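Local coordinates for tailspike protein (Siphovirus 9NA, PDB 3RIQ) that probably binds Salmonella lipopolysaccharide through its receptor-binding domain and cleaves it as an endorhamnosidase at the phage tail, at residues N372-M386 and G394-S408. Residues are numbered along the deposited sequence; the frame is centred on the assembly and turned at random.
Sequences NQIVCEGGSRLRGIM and GYAVYAPSSEVSNVS
Asn372 lays its side-chain amide against Tyr398, with ND2 3.5 Å from the CB of Tyr398 and the amide and ring planes only 14° apart. With CG beside its own backbone N (chi1 -56°), the amide's other end, OD1, reaches the same neighbouring coil and accepts the N-H of Tyr395 at 2.8 Å. The same oxygen lies at the edge of the Tyr395 ring, near its plane, while CD1 of Tyr398 lies above one face of that ring, offset toward its rim. Strands 374-376 and 397-399 run on from here in parallel, their axes 6° apart, and the N-H of Tyr398 reaches Ile374 O at 2.8 Å.

At the following corner, Ser402 sends its hydroxyl back to donate to Gly378 O at 3.0 Å. A water bridges the two coils here, donating to Cys376 O and Gly378 O and accepting from Ser401 N. Beyond it the ladder resumes one residue out of step, Arg381 beside Glu403. The extended Glu403 chain brings OE2 to 3.7 Å from CG of Arg381, but the charged ends do not meet: the guanidinium groups of Arg381 and Arg383 both turn to Asp355 instead, and Arg383 also bonds His388 of a second subunit.

Inside, Ile374, Leu382, Ile385, Val397, Val404 and Val407 line the interior. The Ile385 and Val397 side chains cross at about a right angle, CG2 of Ile385 lying 4.1 Å from CG2 of Val397, so residues from different faces of the coil meet across the interior. At Gly384 and Asn406 both chains bend together and continue in register. Stacked parallel strands, a shared corner at Gly384 and Asn406, and an aliphatic interior mark two successive rungs of the right-handed beta-helix found in P22-type tailspikes.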
ATOM      1  N   ASN A 372       5.888  14.631  20.429  1.00 16.58           N
ATOM      2  CA  ASN A 372       5.440  14.959  19.077  1.00 16.33           C
ATOM      3  C   ASN A 372       4.864  13.759  18.315  1.00 15.79           C
ATOM      4  O   ASN A 372       5.124  12.611  18.666  1.00 15.14           O
ATOM      5  CB  ASN A 372       6.606  15.600  18.327  1.00 15.97           C
ATOM      6  CG  ASN A 372       7.146  16.807  19.046  1.00 17.35           C
ATOM      7  OD1 ASN A 372       6.384  17.684  19.441  1.00 18.30           O
ATOM      8  ND2 ASN A 372       8.424  16.854  19.233  1.00 17.35           N
ATOM      9  N   GLN A 373       4.036  14.017  17.303  1.00 14.33           N
ATOM     10  CA  GLN A 373       3.446  12.918  16.531  1.00 13.49           C
ATOM     11  C   GLN A 373       4.483  12.239  15.657  1.00 13.91           C
ATOM     12  O   GLN A 373       4.562  11.034  15.658  1.00 14.11           O
ATOM     13  CB  GLN A 373       2.256  13.387  15.671  1.00 12.94           C
ATOM     14  CG  GLN A 373       1.169  14.075  16.513  1.00 14.18           C
ATOM     15  CD  GLN A 373       0.331  13.119  17.312  1.00 15.92           C
ATOM     16  OE1 GLN A 373      -0.246  12.184  16.768  1.00 14.60           O
ATOM     17  NE2 GLN A 373       0.230  13.367  18.606  1.00 15.20           N
ATOM     18  N   ILE A 374       5.259  13.023  14.924  1.00 13.68           N
ATOM     19  CA  ILE A 374       6.312  12.532  14.036  1.00 13.40           C
ATOM     20  C   ILE A 374       7.564  13.333  14.364  1.00 14.34           C
ATOM     21  O   ILE A 374       7.513  14.570  14.477  1.00 15.12           O
ATOM     22  CB  ILE A 374       5.916  12.716  12.555  1.00 13.32           C
ATOM     23  CG1 ILE A 374       4.761  11.780  12.201  1.00 13.18           C
ATOM     24  CG2 ILE A 374       7.114  12.417  11.588  1.00 15.27           C
ATOM     25  CD1 ILE A 374       4.272  11.884  10.746  1.00 14.26           C
ATOM     26  N   VAL A 375       8.662  12.619  14.570  1.00 13.64           N
ATOM     27  CA  VAL A 375       9.969  13.231  14.845  1.00 13.77           C
ATOM     28  C   VAL A 375      11.015  12.699  13.888  1.00 13.65           C
ATOM     29  O   VAL A 375      11.090  11.469  13.665  1.00 14.16           O
ATOM     30  CB  VAL A 375      10.467  12.905  16.290  1.00 14.42           C
ATOM     31  CG1 VAL A 375      11.901  13.410  16.492  1.00 15.71           C
ATOM     32  CG2 VAL A 375       9.516  13.511  17.343  1.00 15.14           C
ATOM     33  N   CYS A 376      11.863  13.589  13.363  1.00 14.12           N
ATOM     34  CA  CYS A 376      13.108  13.170  12.705  1.00 14.83           C
ATOM     35  C   CYS A 376      14.214  14.005  13.308  1.00 14.96           C
ATOM     36  O   CYS A 376      14.100  15.270  13.407  1.00 16.18           O
ATOM     37  CB  CYS A 376      13.102  13.430  11.201  1.00 15.32           C
ATOM     38  SG  CYS A 376      11.791  12.603  10.268  1.00 16.96           S
ATOM     39  N   GLU A 377      15.301  13.328  13.670  1.00 16.56           N
ATOM     40  CA  GLU A 377      16.421  13.961  14.344  1.00 18.15           C
ATOM     41  C   GLU A 377      17.498  14.450  13.369  1.00 18.61           C
ATOM     42  O   GLU A 377      18.340  15.284  13.734  1.00 20.64           O
ATOM     43  CB  GLU A 377      17.041  13.009  15.400  1.00 18.93           C
ATOM     44  CG  GLU A 377      16.119  12.631  16.524  1.00 25.18           C
ATOM     45  CD  GLU A 377      16.238  13.515  17.727  1.00 32.41           C
ATOM     46  OE1 GLU A 377      16.837  14.615  17.622  1.00 37.22           O
ATOM     47  OE2 GLU A 377      15.762  13.098  18.807  1.00 36.71           O
ATOM     48  N   GLY A 378      17.498  13.943  12.136  1.00 18.25           N
ATOM     49  CA  GLY A 378      18.601  14.236  11.208  1.00 18.45           C
ATOM     50  C   GLY A 378      18.049  14.822   9.934  1.00 18.61           C
ATOM     51  O   GLY A 378      16.943  15.369   9.926  1.00 20.59           O
ATOM     52  N   GLY A 379      18.790  14.707   8.847  1.00 17.21           N
ATOM     53  CA  GLY A 379      18.324  15.312   7.605  1.00 16.39           C
ATOM     54  C   GLY A 379      17.678  14.274   6.723  1.00 15.86           C
ATOM     55  O   GLY A 379      18.338  13.706   5.824  1.00 16.26           O
ATOM     56  N   SER A 380      16.386  14.040   6.958  1.00 14.70           N
ATOM     57  CA  SER A 380      15.645  13.053   6.169  1.00 14.17           C
ATOM     58  C   SER A 380      14.715  13.740   5.159  1.00 13.71           C
ATOM     59  O   SER A 380      14.564  14.976   5.171  1.00 15.18           O
ATOM     60  CB  SER A 380      14.897  12.060   7.073  1.00 13.97           C
ATOM     61  OG  SER A 380      15.870  11.229   7.693  1.00 15.33           O
ATOM     62  N   ARG A 381      14.126  12.942   4.257  1.00 14.02           N
ATOM     63  CA  ARG A 381      13.278  13.514   3.199  1.00 13.62           C
ATOM     64  C   ARG A 381      11.919  12.828   3.332  1.00 13.57           C
ATOM     65  O   ARG A 381      11.834  11.598   3.188  1.00 15.18           O
ATOM     66  CB  ARG A 381      13.884  13.226   1.810  1.00 13.98           C
ATOM     67  CG  ARG A 381      15.230  13.936   1.599  1.00 15.26           C
ATOM     68  CD  ARG A 381      16.080  13.321   0.480  1.00 17.28           C
ATOM     69  NE  ARG A 381      16.558  11.979   0.828  1.00 14.41           N
ATOM     70  CZ  ARG A 381      17.672  11.680   1.518  1.00 14.76           C
ATOM     71  NH1 ARG A 381      18.468  12.645   1.970  1.00 16.96           N
ATOM     72  NH2 ARG A 381      17.994  10.386   1.744  1.00 16.34           N
ATOM     73  N   LEU A 382      10.874  13.608   3.606  1.00 13.21           N
ATOM     74  CA  LEU A 382       9.535  13.060   3.881  1.00 14.45           C
ATOM     75  C   LEU A 382       8.577  13.491   2.796  1.00 14.44           C
ATOM     76  O   LEU A 382       8.531  14.705   2.467  1.00 14.98           O
ATOM     77  CB  LEU A 382       8.995  13.573   5.219  1.00 13.97           C
ATOM     78  CG  LEU A 382       9.704  13.110   6.501  1.00 15.37           C
ATOM     79  CD1 LEU A 382      11.072  13.743   6.635  1.00 18.32           C
ATOM     80  CD2 LEU A 382       8.857  13.451   7.711  1.00 19.23           C
ATOM     81  N   ARG A 383       7.816  12.537   2.247  1.00 13.76           N
ATOM     82  CA  ARG A 383       6.849  12.859   1.166  1.00 14.02           C
ATOM     83  C   ARG A 383       5.571  12.088   1.430  1.00 13.42           C
ATOM     84  O   ARG A 383       5.609  10.857   1.483  1.00 14.20           O
ATOM     85  CB  ARG A 383       7.358  12.540  -0.250  1.00 14.33           C
ATOM     86  CG  ARG A 383       8.711  13.109  -0.656  1.00 16.84           C
ATOM     87  CD  ARG A 383       9.757  12.077  -0.543  1.00 19.91           C
ATOM     88  NE  ARG A 383      11.083  12.433  -1.063  1.00 17.48           N
ATOM     89  CZ  ARG A 383      12.135  11.611  -0.951  1.00 15.26           C
ATOM     90  NH1 ARG A 383      11.992  10.416  -0.359  1.00 17.87           N
ATOM     91  NH2 ARG A 383      13.323  11.981  -1.400  1.00 17.86           N
ATOM     92  N   GLY A 384       4.451  12.789   1.556  1.00 13.29           N
ATOM     93  CA  GLY A 384       3.183  12.122   1.743  1.00 12.85           C
ATOM     94  C   GLY A 384       3.001  11.758   3.197  1.00 13.19           C
ATOM     95  O   GLY A 384       3.240  10.620   3.593  1.00 14.05           O
ATOM     96  N   ILE A 385       2.631  12.748   3.996  1.00 12.73           N
ATOM     97  CA  ILE A 385       2.547  12.600   5.440  1.00 13.67           C
ATOM     98  C   ILE A 385       1.137  13.006   5.866  1.00 13.89           C
ATOM     99  O   ILE A 385       0.662  14.086   5.500  1.00 14.45           O
ATOM    100  CB  ILE A 385       3.599  13.535   6.118  1.00 12.72           C
ATOM    101  CG1 ILE A 385       5.021  13.265   5.554  1.00 14.51           C
ATOM    102  CG2 ILE A 385       3.496  13.432   7.669  1.00 14.81           C
ATOM    103  CD1 ILE A 385       5.593  11.840   5.781  1.00 16.14           C
ATOM    104  N   MET A 386       0.467  12.154   6.642  1.00 13.58           N
ATOM    105  CA  MET A 386      -0.839  12.514   7.203  1.00 13.83           C
ATOM    106  C   MET A 386      -0.766  12.333   8.709  1.00 14.03           C
ATOM    107  O   MET A 386      -0.369  11.268   9.199  1.00 14.46           O
ATOM    108  CB  MET A 386      -1.953  11.648   6.595  1.00 13.96           C
ATOM    109  CG  MET A 386      -2.209  11.914   5.107  1.00 15.78           C
ATOM    110  SD  MET A 386      -3.756  11.220   4.536  1.00 17.79           S
ATOM    111  CE  MET A 386      -3.451   9.473   4.641  1.00 18.01           C
ATOM    112  N   GLY A 394       2.528  19.632  21.585  1.00 18.07           N
ATOM    113  CA  GLY A 394       3.668  19.390  20.684  1.00 18.32           C
ATOM    114  C   GLY A 394       3.415  19.725  19.223  1.00 16.86           C
ATOM    115  O   GLY A 394       2.609  20.640  18.889  1.00 18.25           O
ATOM    116  N   TYR A 395       4.125  19.011  18.350  1.00 16.29           N
ATOM    117  CA  TYR A 395       4.090  19.258  16.898  1.00 15.11           C
ATOM    118  C   TYR A 395       3.502  18.043  16.186  1.00 15.06           C
ATOM    119  O   TYR A 395       3.675  16.903  16.628  1.00 15.56           O
ATOM    120  CB  TYR A 395       5.524  19.399  16.387  1.00 15.76           C
ATOM    121  CG  TYR A 395       6.181  20.712  16.807  1.00 17.62           C
ATOM    122  CD1 TYR A 395       6.301  21.763  15.917  1.00 19.68           C
ATOM    123  CD2 TYR A 395       6.671  20.882  18.101  1.00 20.34           C
ATOM    124  CE1 TYR A 395       6.891  22.982  16.317  1.00 21.80           C
ATOM    125  CE2 TYR A 395       7.280  22.065  18.510  1.00 22.62           C
ATOM    126  CZ  TYR A 395       7.387  23.111  17.615  1.00 23.34           C
ATOM    127  OH  TYR A 395       7.980  24.278  18.045  1.00 27.03           O
ATOM    128  N   ALA A 396       2.852  18.297  15.057  1.00 13.82           N
ATOM    129  CA  ALA A 396       2.510  17.212  14.135  1.00 14.51           C
ATOM    130  C   ALA A 396       3.763  16.614  13.489  1.00 14.64           C
ATOM    131  O   ALA A 396       3.914  15.376  13.430  1.00 14.62           O
ATOM    132  CB  ALA A 396       1.553  17.716  13.055  1.00 14.40           C
ATOM    133  N   VAL A 397       4.647  17.494  12.999  1.00 14.21           N
ATOM    134  CA  VAL A 397       5.928  17.091  12.431  1.00 14.27           C
ATOM    135  C   VAL A 397       7.028  17.938  13.035  1.00 14.47           C
ATOM    136  O   VAL A 397       7.092  19.173  12.802  1.00 15.68           O
ATOM    137  CB  VAL A 397       5.964  17.202  10.884  1.00 14.60           C
ATOM    138  CG1 VAL A 397       7.320  16.741  10.336  1.00 16.34           C
ATOM    139  CG2 VAL A 397       4.836  16.342  10.260  1.00 16.96           C
ATOM    140  N   TYR A 398       7.920  17.269  13.777  1.00 14.81           N
ATOM    141  CA  TYR A 398       9.069  17.943  14.369  1.00 14.87           C
ATOM    142  C   TYR A 398      10.304  17.346  13.701  1.00 14.92           C
ATOM    143  O   TYR A 398      10.763  16.253  14.048  1.00 14.70           O
ATOM    144  CB  TYR A 398       9.108  17.763  15.892  1.00 15.60           C
ATOM    145  CG  TYR A 398      10.197  18.582  16.553  1.00 16.55           C
ATOM    146  CD1 TYR A 398       9.949  19.890  16.940  1.00 21.26           C
ATOM    147  CD2 TYR A 398      11.483  18.057  16.786  1.00 18.14           C
ATOM    148  CE1 TYR A 398      10.940  20.660  17.546  1.00 22.46           C
ATOM    149  CE2 TYR A 398      12.469  18.819  17.383  1.00 21.22           C
ATOM    150  CZ  TYR A 398      12.193  20.128  17.747  1.00 23.20           C
ATOM    151  OH  TYR A 398      13.152  20.917  18.353  1.00 27.40           O
ATOM    152  N   ALA A 399      10.826  18.069  12.720  1.00 15.09           N
ATOM    153  CA  ALA A 399      11.874  17.526  11.842  1.00 15.84           C
ATOM    154  C   ALA A 399      12.776  18.684  11.375  1.00 15.95           C
ATOM    155  O   ALA A 399      12.869  18.973  10.184  1.00 15.29           O
ATOM    156  CB  ALA A 399      11.227  16.770  10.664  1.00 15.40           C
ATOM    157  N   PRO A 400      13.472  19.322  12.325  1.00 17.09           N
ATOM    158  CA  PRO A 400      14.091  20.623  12.040  1.00 17.71           C
ATOM    159  C   PRO A 400      15.050  20.642  10.859  1.00 18.07           C
ATOM    160  O   PRO A 400      15.154  21.657  10.181  1.00 18.16           O
ATOM    161  CB  PRO A 400      14.868  20.933  13.322  1.00 18.96           C
ATOM    162  CG  PRO A 400      14.288  20.084  14.352  1.00 20.27           C
ATOM    163  CD  PRO A 400      13.605  18.937  13.744  1.00 18.03           C
ATOM    164  N   SER A 401      15.767  19.536  10.637  1.00 17.14           N
ATOM    165  CA  SER A 401      16.772  19.475   9.586  1.00 18.23           C
ATOM    166  C   SER A 401      16.291  18.742   8.343  1.00 17.39           C
ATOM    167  O   SER A 401      17.062  18.528   7.408  1.00 19.56           O
ATOM    168  CB  SER A 401      18.023  18.783  10.114  1.00 19.39           C
ATOM    169  OG  SER A 401      18.593  19.561  11.146  1.00 23.67           O
ATOM    170  N   SER A 402      14.996  18.410   8.308  1.00 16.16           N
ATOM    171  CA  SER A 402      14.448  17.612   7.205  1.00 15.69           C
ATOM    172  C   SER A 402      13.671  18.459   6.227  1.00 15.61           C
ATOM    173  O   SER A 402      13.327  19.605   6.532  1.00 16.46           O
ATOM    174  CB  SER A 402      13.560  16.505   7.755  1.00 15.51           C
ATOM    175  OG  SER A 402      14.314  15.622   8.567  1.00 17.26           O
ATOM    176  N   GLU A 403      13.387  17.902   5.057  1.00 15.92           N
ATOM    177  CA  GLU A 403      12.440  18.520   4.138  1.00 15.65           C
ATOM    178  C   GLU A 403      11.181  17.673   4.030  1.00 15.26           C
ATOM    179  O   GLU A 403      11.229  16.448   4.170  1.00 16.05           O
ATOM    180  CB  GLU A 403      13.072  18.763   2.786  1.00 16.74           C
ATOM    181  CG  GLU A 403      13.452  17.524   2.040  1.00 17.41           C
ATOM    182  CD  GLU A 403      14.087  17.881   0.710  1.00 18.93           C
ATOM    183  OE1 GLU A 403      13.468  18.640  -0.070  1.00 21.98           O
ATOM    184  OE2 GLU A 403      15.202  17.422   0.435  1.00 21.13           O
ATOM    185  N   VAL A 404      10.060  18.341   3.795  1.00 14.79           N
ATOM    186  CA  VAL A 404       8.749  17.712   3.775  0.50 15.70           C
ATOM    187  C   VAL A 404       7.986  18.115   2.503  1.00 15.59           C
ATOM    188  O   VAL A 404       8.153  19.227   2.012  1.00 17.42           O
ATOM    189  CB  VAL A 404       7.949  18.169   5.027  0.50 15.85           C
ATOM    190  CG1 VAL A 404       6.671  17.403   5.157  0.50 16.76           C
ATOM    191  CG2 VAL A 404       8.763  17.981   6.302  0.50 15.96           C
ATOM    192  N   SER A 405       7.150  17.215   2.000  1.00 15.07           N
ATOM    193  CA  SER A 405       6.233  17.526   0.895  0.50 14.81           C
ATOM    194  C   SER A 405       4.943  16.734   1.083  1.00 14.38           C
ATOM    195  O   SER A 405       4.957  15.629   1.639  1.00 14.81           O
ATOM    196  CB  SER A 405       6.875  17.204  -0.448  0.50 14.92           C
ATOM    197  OG  SER A 405       7.083  15.816  -0.547  0.50 14.90           O
ATOM    198  N   ASN A 406       3.820  17.324   0.660  1.00 14.99           N
ATOM    199  CA  ASN A 406       2.499  16.674   0.715  1.00 15.14           C
ATOM    200  C   ASN A 406       2.143  16.250   2.134  1.00 15.13           C
ATOM    201  O   ASN A 406       2.024  15.066   2.428  1.00 14.58           O
ATOM    202  CB  ASN A 406       2.391  15.509  -0.278  1.00 15.60           C
ATOM    203  CG  ASN A 406       0.978  14.942  -0.350  1.00 19.11           C
ATOM    204  OD1 ASN A 406       0.029  15.631  -0.055  1.00 22.56           O
ATOM    205  ND2 ASN A 406       0.849  13.658  -0.670  1.00 20.42           N
ATOM    206  N   VAL A 407       2.041  17.234   3.016  1.00 14.67           N
ATOM    207  CA  VAL A 407       1.712  17.019   4.418  1.00 14.94           C
ATOM    208  C   VAL A 407       0.305  17.523   4.701  1.00 14.86           C
ATOM    209  O   VAL A 407      -0.083  18.614   4.257  1.00 15.41           O
ATOM    210  CB  VAL A 407       2.712  17.753   5.379  1.00 15.83           C
ATOM    211  CG1 VAL A 407       2.394  17.439   6.811  1.00 16.66           C
ATOM    212  CG2 VAL A 407       4.099  17.358   5.078  1.00 18.68           C
ATOM    213  N   SER A 408      -0.446  16.722   5.452  1.00 15.66           N
ATOM    214  CA  SER A 408      -1.794  17.051   5.866  1.00 16.48           C
ATOM    215  C   SER A 408      -1.953  16.780   7.361  1.00 16.30           C
ATOM    216  O   SER A 408      -1.530  15.707   7.837  1.00 16.58           O
ATOM    217  CB  SER A 408      -2.779  16.189   5.031  1.00 17.28           C
ATOM    218  OG  SER A 408      -4.088  16.314   5.520  1.00 23.54           O
TER
HETATM  219  O   HOH W   1      15.239  16.790  11.214  1.00 22.99           O